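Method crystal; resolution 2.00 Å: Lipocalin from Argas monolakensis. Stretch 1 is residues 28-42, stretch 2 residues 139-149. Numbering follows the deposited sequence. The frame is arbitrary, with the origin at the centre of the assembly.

Stretch 1 28-42: YLRKTTKPGTPECAY
Stretch 2, residues 139-149: VAGGRPIHHTW

This contact is a short antiparallel strand pairing, extended at one end by the packing of W149 on Y28 and by a turn that closes over T148, and at the other by a water between T33 and P144. Stretch 1 is a strand from Y28 to T32, then loop. Stretch 2 leaves a helix at G141 (phi 66°), makes a type II' turn from A140 to R143, and runs extended past I145.

T32 and H146 form the hydrogen-bonded pair, CA to CA 5.2 Å. T32 N donates to H146 O at 2.9 Å, and H146 N donates to T32 O at 2.7 Å. H146 (chi1 m, chi2 75°) turns its ring back, so that H146 ND1 also reaches T32 O at 3.3 Å. P35 lies over one face of this ring, with P35 CB 3.4 Å from H146 NE2. Beyond the pair, one water donates to T33 O (2.6 Å) and to P144 O (2.9 Å), bridging the two backbones.

In the other direction, T148 N donates to R30 O at 3.1 Å. R30 breaks the extended run, with phi/psi -81/-49. Its CB points away, yet chi1 t and chi2 p bring the guanidinium back. R30 NH1 donates to H147 ND1 at 3.2 Å, nearly straight at 168°. W149 O lies over one guanidinium face but has no hydrogen-bond partner.

T148 points toward stretch 1 and has the largest area covered. Its chi1 is m, and T148 OG1 donates to T37 OG1 (chi1 p) at 3.1 Å. P38 to A41 form a type II turn, with C40 at phi/psi 61/31. C40 N donates to T148 O at 2.9 Å and 170°. T148 CG2 sits 3.3 Å from P38 O.

W149 (chi1 t, chi2 79°) directs its edge at the face of Y28 (chi1 m). Y28 CD2 and W149 CD1 are 3.6 Å apart, and the planes meet at 55°.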

# COMPACT_ATOMS: atom_id res chain seq x y z
N TYR A 28 -4.68 -2.46 -3.00
CA TYR A 28 -3.91 -3.34 -3.86
C TYR A 28 -2.55 -2.72 -4.06
O TYR A 28 -2.46 -1.51 -4.24
CB TYR A 28 -4.54 -3.44 -5.24
CG TYR A 28 -5.80 -4.26 -5.29
CD1 TYR A 28 -7.04 -3.65 -5.24
CD2 TYR A 28 -5.75 -5.64 -5.41
CE1 TYR A 28 -8.20 -4.38 -5.40
CE2 TYR A 28 -6.92 -6.39 -5.50
CZ TYR A 28 -8.13 -5.75 -5.49
OH TYR A 28 -9.30 -6.46 -5.64
N LEU A 29 -1.52 -3.56 -4.21
CA LEU A 29 -0.22 -3.04 -4.62
C LEU A 29 -0.33 -2.91 -6.14
O LEU A 29 -0.49 -3.91 -6.82
CB LEU A 29 0.91 -4.00 -4.25
CG LEU A 29 2.32 -3.67 -4.81
CD1 LEU A 29 2.72 -2.29 -4.33
CD2 LEU A 29 3.29 -4.70 -4.25
N ARG A 30 -0.47 -1.67 -6.61
CA ARG A 30 -0.74 -1.38 -8.02
C ARG A 30 0.52 -1.41 -8.88
O ARG A 30 0.50 -1.96 -9.99
CB ARG A 30 -1.47 -0.03 -8.15
CG ARG A 30 -1.76 0.42 -9.59
CD ARG A 30 -2.63 -0.58 -10.38
NE ARG A 30 -2.79 -0.15 -11.77
CZ ARG A 30 -1.86 -0.27 -12.71
NH1 ARG A 30 -0.69 -0.83 -12.44
NH2 ARG A 30 -2.10 0.17 -13.93
N LYS A 31 1.57 -0.72 -8.45
CA LYS A 31 2.84 -0.73 -9.18
C LYS A 31 3.97 -0.81 -8.18
O LYS A 31 3.89 -0.19 -7.13
CB LYS A 31 3.02 0.56 -10.00
CG LYS A 31 1.89 0.89 -10.98
CD LYS A 31 2.21 2.13 -11.78
CE LYS A 31 1.07 2.51 -12.72
NZ LYS A 31 1.13 3.95 -13.09
N THR A 32 5.10 -1.40 -8.59
CA THR A 32 6.30 -1.43 -7.74
C THR A 32 7.56 -1.44 -8.61
O THR A 32 7.51 -1.82 -9.78
CB THR A 32 6.27 -2.66 -6.76
OG1 THR A 32 7.47 -2.68 -5.98
CG2 THR A 32 6.15 -3.98 -7.52
N THR A 33 8.66 -0.92 -8.07
CA THR A 33 9.96 -1.04 -8.73
C THR A 33 10.67 -2.33 -8.32
O THR A 33 11.80 -2.57 -8.72
CB THR A 33 10.88 0.17 -8.45
OG1 THR A 33 11.09 0.30 -7.04
CG2 THR A 33 10.24 1.48 -9.00
N LYS A 34 10.05 -3.13 -7.45
CA LYS A 34 10.64 -4.42 -7.12
C LYS A 34 10.02 -5.50 -8.02
O LYS A 34 8.79 -5.64 -8.06
CB LYS A 34 10.41 -4.76 -5.64
CG LYS A 34 10.75 -6.20 -5.26
CD LYS A 34 10.62 -6.41 -3.76
CE LYS A 34 10.49 -7.89 -3.40
NZ LYS A 34 10.22 -8.09 -1.94
N PRO A 35 10.86 -6.29 -8.70
CA PRO A 35 10.37 -7.38 -9.54
C PRO A 35 10.04 -8.64 -8.73
O PRO A 35 10.48 -8.78 -7.59
CB PRO A 35 11.55 -7.65 -10.48
CG PRO A 35 12.75 -7.33 -9.64
CD PRO A 35 12.33 -6.21 -8.72
N GLY A 36 9.16 -9.47 -9.28
CA GLY A 36 8.85 -10.77 -8.69
C GLY A 36 7.81 -10.78 -7.59
O GLY A 36 7.66 -11.77 -6.88
N THR A 37 7.06 -9.69 -7.44
CA THR A 37 6.05 -9.66 -6.39
C THR A 37 4.76 -10.42 -6.80
O THR A 37 4.40 -10.45 -7.98
CB THR A 37 5.77 -8.22 -5.87
OG1 THR A 37 5.17 -7.42 -6.89
CG2 THR A 37 7.07 -7.57 -5.45
N PRO A 38 4.13 -11.10 -5.84
CA PRO A 38 2.93 -11.89 -6.15
C PRO A 38 1.83 -11.04 -6.79
O PRO A 38 1.62 -9.90 -6.40
CB PRO A 38 2.48 -12.40 -4.77
CG PRO A 38 3.65 -12.23 -3.87
CD PRO A 38 4.41 -11.06 -4.39
N GLU A 39 1.20 -11.57 -7.84
CA GLU A 39 0.07 -10.90 -8.50
C GLU A 39 -1.03 -10.63 -7.48
O GLU A 39 -1.24 -11.43 -6.56
CB GLU A 39 -0.49 -11.80 -9.62
CG GLU A 39 -0.64 -13.27 -9.20
CD GLU A 39 -1.44 -14.15 -10.19
OE1 GLU A 39 -1.53 -13.83 -11.40
OE2 GLU A 39 -1.94 -15.20 -9.73
N CYS A 40 -1.69 -9.49 -7.62
CA CYS A 40 -2.86 -9.13 -6.81
C CYS A 40 -2.59 -9.03 -5.31
O CYS A 40 -3.49 -9.26 -4.49
CB CYS A 40 -4.04 -10.08 -7.06
SG CYS A 40 -4.38 -10.44 -8.80
N ALA A 41 -1.36 -8.64 -4.96
CA ALA A 41 -0.97 -8.47 -3.56
C ALA A 41 -1.79 -7.33 -2.96
O ALA A 41 -2.07 -6.34 -3.63
CB ALA A 41 0.53 -8.17 -3.46
N TYR A 42 -2.28 -7.51 -1.73
CA TYR A 42 -3.13 -6.50 -1.11
C TYR A 42 -3.04 -6.56 0.41
O TYR A 42 -2.47 -7.48 0.98
CB TYR A 42 -4.60 -6.72 -1.51
CG TYR A 42 -5.24 -7.89 -0.76
CD1 TYR A 42 -5.10 -9.19 -1.24
CD2 TYR A 42 -5.92 -7.69 0.44
CE1 TYR A 42 -5.63 -10.27 -0.54
CE2 TYR A 42 -6.45 -8.77 1.16
CZ TYR A 42 -6.27 -10.06 0.67
OH TYR A 42 -6.78 -11.16 1.35
N VAL A 139 9.51 9.60 -7.89
CA VAL A 139 10.47 8.81 -7.13
C VAL A 139 11.00 7.59 -7.88
O VAL A 139 12.13 7.17 -7.65
CB VAL A 139 9.93 8.40 -5.74
CG1 VAL A 139 9.64 9.64 -4.92
CG2 VAL A 139 8.66 7.49 -5.85
N ALA A 140 10.19 7.04 -8.78
CA ALA A 140 10.57 5.83 -9.50
C ALA A 140 11.63 6.18 -10.53
O ALA A 140 12.54 5.39 -10.78
CB ALA A 140 9.35 5.20 -10.17
N GLY A 141 11.49 7.36 -11.13
CA GLY A 141 12.47 7.85 -12.08
C GLY A 141 12.48 6.96 -13.31
O GLY A 141 11.42 6.55 -13.78
N GLY A 142 13.67 6.55 -13.73
CA GLY A 142 13.82 5.71 -14.92
C GLY A 142 13.90 4.22 -14.59
O GLY A 142 14.24 3.41 -15.44
N ARG A 143 13.62 3.88 -13.34
CA ARG A 143 13.65 2.49 -12.88
C ARG A 143 12.51 1.70 -13.52
O ARG A 143 11.42 2.24 -13.76
CB ARG A 143 13.48 2.44 -11.36
CG ARG A 143 14.65 3.01 -10.55
CD ARG A 143 14.37 2.88 -9.05
NE ARG A 143 15.42 3.45 -8.21
CZ ARG A 143 15.52 4.74 -7.91
NH1 ARG A 143 14.68 5.63 -8.45
NH2 ARG A 143 16.49 5.16 -7.12
N PRO A 144 12.75 0.41 -13.80
CA PRO A 144 11.68 -0.42 -14.35
C PRO A 144 10.49 -0.51 -13.40
O PRO A 144 10.68 -0.50 -12.18
CB PRO A 144 12.34 -1.79 -14.49
CG PRO A 144 13.81 -1.45 -14.74
CD PRO A 144 14.06 -0.27 -13.84
N ILE A 145 9.28 -0.47 -13.96
CA ILE A 145 8.04 -0.53 -13.18
C ILE A 145 7.34 -1.87 -13.41
O ILE A 145 7.28 -2.36 -14.54
CB ILE A 145 7.04 0.58 -13.60
CG1 ILE A 145 7.69 1.96 -13.62
CG2 ILE A 145 5.77 0.50 -12.74
CD1 ILE A 145 8.37 2.33 -12.36
N HIS A 146 6.90 -2.50 -12.34
CA HIS A 146 6.11 -3.69 -12.42
C HIS A 146 4.69 -3.52 -11.99
O HIS A 146 4.42 -3.06 -10.91
CB HIS A 146 6.75 -4.78 -11.63
CG HIS A 146 8.19 -4.94 -11.94
ND1 HIS A 146 9.14 -4.07 -11.50
CD2 HIS A 146 8.82 -5.82 -12.73
CE1 HIS A 146 10.31 -4.42 -11.98
NE2 HIS A 146 10.14 -5.48 -12.72
N HIS A 147 3.78 -3.93 -12.84
CA HIS A 147 2.39 -3.72 -12.63
C HIS A 147 1.69 -4.89 -11.98
O HIS A 147 1.37 -5.83 -12.63
CB HIS A 147 1.73 -3.34 -13.92
CG HIS A 147 2.36 -2.16 -14.56
ND1 HIS A 147 1.82 -0.90 -14.46
CD2 HIS A 147 3.50 -2.03 -15.24
CE1 HIS A 147 2.59 -0.05 -15.09
NE2 HIS A 147 3.63 -0.71 -15.56
N THR A 148 1.46 -4.80 -10.68
CA THR A 148 1.15 -5.96 -9.85
C THR A 148 -0.32 -6.30 -9.82
O THR A 148 -0.69 -7.39 -9.40
CB THR A 148 1.62 -5.71 -8.40
OG1 THR A 148 3.05 -5.74 -8.35
CG2 THR A 148 1.07 -6.79 -7.46
N TRP A 149 -1.15 -5.28 -9.99
CA TRP A 149 -2.60 -5.45 -10.07
C TRP A 149 -2.98 -5.50 -11.53
O TRP A 149 -2.36 -4.83 -12.35
CB TRP A 149 -3.32 -4.28 -9.43
CG TRP A 149 -4.81 -4.32 -9.67
CD1 TRP A 149 -5.73 -5.09 -9.00
CD2 TRP A 149 -5.55 -3.63 -10.69
NE1 TRP A 149 -6.99 -4.89 -9.52
CE2 TRP A 149 -6.90 -3.98 -10.55
CE3 TRP A 149 -5.19 -2.72 -11.69
CZ2 TRP A 149 -7.90 -3.43 -11.34
CZ3 TRP A 149 -6.18 -2.21 -12.50
CH2 TRP A 149 -7.51 -2.59 -12.34
O HOH W 1 13.05 -1.49 -10.74